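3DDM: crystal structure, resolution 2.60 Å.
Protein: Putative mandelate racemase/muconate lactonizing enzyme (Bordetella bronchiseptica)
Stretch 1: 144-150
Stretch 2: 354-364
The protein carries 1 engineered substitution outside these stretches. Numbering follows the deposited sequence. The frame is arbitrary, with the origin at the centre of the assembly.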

# COMPACT_ATOMS: atom_id res chain seq x y z
N GLY A 144 -20.55 -14.91 26.96
CA GLY A 144 -21.75 -14.08 26.95
C GLY A 144 -21.95 -13.51 25.55
O GLY A 144 -21.05 -13.61 24.71
N ASP A 145 -23.11 -12.90 25.31
CA ASP A 145 -23.40 -12.32 23.99
C ASP A 145 -23.92 -10.88 24.09
O ASP A 145 -24.35 -10.31 23.09
CB ASP A 145 -24.44 -13.18 23.28
CG ASP A 145 -25.82 -13.06 23.91
OD1 ASP A 145 -25.90 -13.06 25.16
OD2 ASP A 145 -26.82 -12.96 23.16
N ARG A 146 -23.88 -10.30 25.27
CA ARG A 146 -24.38 -8.94 25.44
C ARG A 146 -23.22 -7.95 25.45
O ARG A 146 -22.27 -8.11 26.21
CB ARG A 146 -25.20 -8.83 26.74
CG ARG A 146 -25.64 -7.42 27.09
CD ARG A 146 -26.90 -7.38 27.99
NE ARG A 146 -26.72 -7.99 29.32
CZ ARG A 146 -25.94 -7.50 30.28
NH1 ARG A 146 -25.23 -6.39 30.09
NH2 ARG A 146 -25.85 -8.13 31.45
N ILE A 147 -23.29 -6.94 24.59
CA ILE A 147 -22.23 -5.95 24.52
C ILE A 147 -22.77 -4.52 24.41
O ILE A 147 -23.91 -4.30 24.03
CB ILE A 147 -21.29 -6.22 23.31
CG1 ILE A 147 -22.04 -5.97 22.00
CG2 ILE A 147 -20.77 -7.65 23.35
CD1 ILE A 147 -21.22 -6.32 20.77
N GLY A 148 -21.93 -3.55 24.75
CA GLY A 148 -22.32 -2.16 24.65
C GLY A 148 -21.89 -1.57 23.31
O GLY A 148 -21.01 -2.13 22.64
N VAL A 149 -22.50 -0.46 22.92
CA VAL A 149 -22.16 0.20 21.66
C VAL A 149 -22.14 1.71 21.84
O VAL A 149 -22.59 2.24 22.87
CB VAL A 149 -23.17 -0.13 20.53
CG1 VAL A 149 -23.30 -1.61 20.37
CG2 VAL A 149 -24.52 0.49 20.84
N TYR A 150 -21.61 2.41 20.84
CA TYR A 150 -21.58 3.87 20.86
C TYR A 150 -21.75 4.41 19.44
O TYR A 150 -21.35 3.77 18.47
CB TYR A 150 -20.28 4.40 21.50
CG TYR A 150 -18.97 4.24 20.72
CD1 TYR A 150 -18.16 3.11 20.89
CD2 TYR A 150 -18.54 5.24 19.83
CE1 TYR A 150 -16.94 2.98 20.20
CE2 TYR A 150 -17.34 5.12 19.13
CZ TYR A 150 -16.54 3.99 19.32
OH TYR A 150 -15.35 3.88 18.63
N THR A 354 -31.75 -5.55 18.23
CA THR A 354 -31.91 -5.88 19.64
C THR A 354 -31.43 -4.71 20.48
O THR A 354 -31.44 -4.79 21.71
CB THR A 354 -31.08 -7.13 20.06
OG1 THR A 354 -29.70 -6.76 20.18
CG2 THR A 354 -31.21 -8.24 19.04
N LEU A 355 -31.02 -3.63 19.82
CA LEU A 355 -30.51 -2.45 20.52
C LEU A 355 -31.48 -1.91 21.55
O LEU A 355 -32.49 -1.29 21.21
CB LEU A 355 -30.15 -1.34 19.53
CG LEU A 355 -29.82 0.02 20.17
CD1 LEU A 355 -28.62 -0.12 21.10
CD2 LEU A 355 -29.55 1.04 19.07
N HIS A 356 -31.16 -2.14 22.82
CA HIS A 356 -32.01 -1.68 23.90
C HIS A 356 -31.11 -1.22 25.04
O HIS A 356 -30.26 -1.98 25.51
CB HIS A 356 -32.94 -2.81 24.35
CG HIS A 356 -34.04 -2.35 25.27
ND1 HIS A 356 -34.72 -1.16 25.09
CD2 HIS A 356 -34.60 -2.95 26.35
CE1 HIS A 356 -35.65 -1.05 26.02
NE2 HIS A 356 -35.60 -2.12 26.79
N GLU A 357 -31.30 0.03 25.46
CA GLU A 357 -30.52 0.60 26.54
C GLU A 357 -29.04 0.57 26.16
O GLU A 357 -28.20 0.02 26.88
CB GLU A 357 -30.78 -0.18 27.83
CG GLU A 357 -29.97 0.26 29.04
CD GLU A 357 -28.85 -0.72 29.38
OE1 GLU A 357 -28.01 -0.39 30.25
OE2 GLU A 357 -28.82 -1.81 28.77
N GLY A 358 -28.72 1.16 25.02
CA GLY A 358 -27.35 1.20 24.56
C GLY A 358 -26.62 -0.13 24.46
O GLY A 358 -25.39 -0.14 24.38
N ARG A 359 -27.35 -1.24 24.46
CA ARG A 359 -26.69 -2.55 24.36
C ARG A 359 -27.36 -3.50 23.38
O ARG A 359 -28.55 -3.40 23.11
CB ARG A 359 -26.63 -3.23 25.72
CG ARG A 359 -25.86 -2.45 26.76
CD ARG A 359 -25.83 -3.19 28.08
NE ARG A 359 -25.33 -2.35 29.16
CZ ARG A 359 -25.34 -2.71 30.44
NH1 ARG A 359 -24.86 -1.88 31.37
NH2 ARG A 359 -25.82 -3.90 30.79
N ILE A 360 -26.59 -4.42 22.84
CA ILE A 360 -27.13 -5.38 21.91
C ILE A 360 -26.69 -6.78 22.35
O ILE A 360 -25.75 -6.92 23.14
CB ILE A 360 -26.62 -5.12 20.47
CG1 ILE A 360 -25.11 -5.35 20.38
CG2 ILE A 360 -26.97 -3.69 20.05
CD1 ILE A 360 -24.53 -5.20 18.99
N THR A 361 -27.40 -7.79 21.87
CA THR A 361 -27.06 -9.17 22.17
C THR A 361 -27.00 -9.93 20.86
O THR A 361 -27.86 -9.78 19.98
CB THR A 361 -28.08 -9.82 23.11
OG1 THR A 361 -29.40 -9.63 22.58
CG2 THR A 361 -28.01 -9.20 24.49
N LEU A 362 -25.96 -10.74 20.71
CA LEU A 362 -25.72 -11.50 19.50
C LEU A 362 -26.58 -12.75 19.30
O LEU A 362 -26.74 -13.22 18.17
CB LEU A 362 -24.24 -11.87 19.43
CG LEU A 362 -23.32 -10.65 19.55
CD1 LEU A 362 -21.88 -11.09 19.38
CD2 LEU A 362 -23.70 -9.60 18.49
N GLY A 363 -27.15 -13.28 20.38
CA GLY A 363 -27.96 -14.47 20.25
C GLY A 363 -27.11 -15.70 20.00
O GLY A 363 -25.88 -15.64 20.05
N GLY A 364 -27.76 -16.83 19.72
CA GLY A 364 -27.04 -18.06 19.49
C GLY A 364 -26.89 -18.49 18.05
O GLY A 364 -26.35 -19.57 17.77

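Strand 146-150 and strand 359-361, more than 200 residues apart in sequence, run antiparallel as neighbours in a sheet. I147 and I360 form the hydrogen-bonded pair at the centre of the register: I147 N donates to I360 O and I360 N donates to I147 O, each at 2.9 Å and nearly straight, so both residues have their backbone donor and acceptor satisfied by one partner. The pairs beside it, R146 with T361 and G148 with R359, are of the non-hydrogen-bonded kind, which brings their CA atoms within 4.2 and 4.4 Å.

The ladder extends past the short strand in both directions. L362 N donates to D145 O at 2.9 Å, and the same oxygen receives a CA-H...O contact from T361 CA at 3.1 Å. At the other end V149 N reaches G358 O, a longer bond of 3.3 Å. D145 adds a side-chain bond: with chi1 in p, its OD2 accepts from G363 N at 2.8 Å. A short carboxylate suits this place, because it satisfies a backbone NH just beyond the strand, where the main chain has turned to a positive phi that glycine adopts easily.

Within stretch 2, a type I' turn from H356 to R359 leads into the strand. H356 N donates to R359 O at 2.9 Å, and R359 N to H356 O at 3.2 Å. E357 and G358 occupy the inner positions with positive phi, a conformation that comes readily to glycine. T361 N, which faces away from stretch 1, donates to T354 OG1 at 3.0 Å, so a threonine hydroxyl supplies the acceptor for this backbone NH.

The side chains sort by face. I147 and I360 lie on the same buried face, their CG1 atoms 3.5 Å apart; beta-branched and apolar, they suit both the extended backbone and the interior. V149 extends this apolar patch, with CG1 4.0 Å from I360 CD1 and CG2 4.2 Å from L355 CD1.

The face carrying R146, R359 and T361 is more open to solvent. R146 CB packs 3.6 Å from T361 CG2, an aliphatic contact beneath a charged end. Farther out, R146 NH1 and R359 NH2 approach to 2.7 Å. Both are donors and both groups are positively charged, so the pair is no hydrogen bond, and its closeness is unfavourable in itself. R359 has some compensation from E357, whose OE1 lies 3.5 Å from R359 NE; that oxygen sits well out of the guanidinium plane, making the salt bridge one of charge alone.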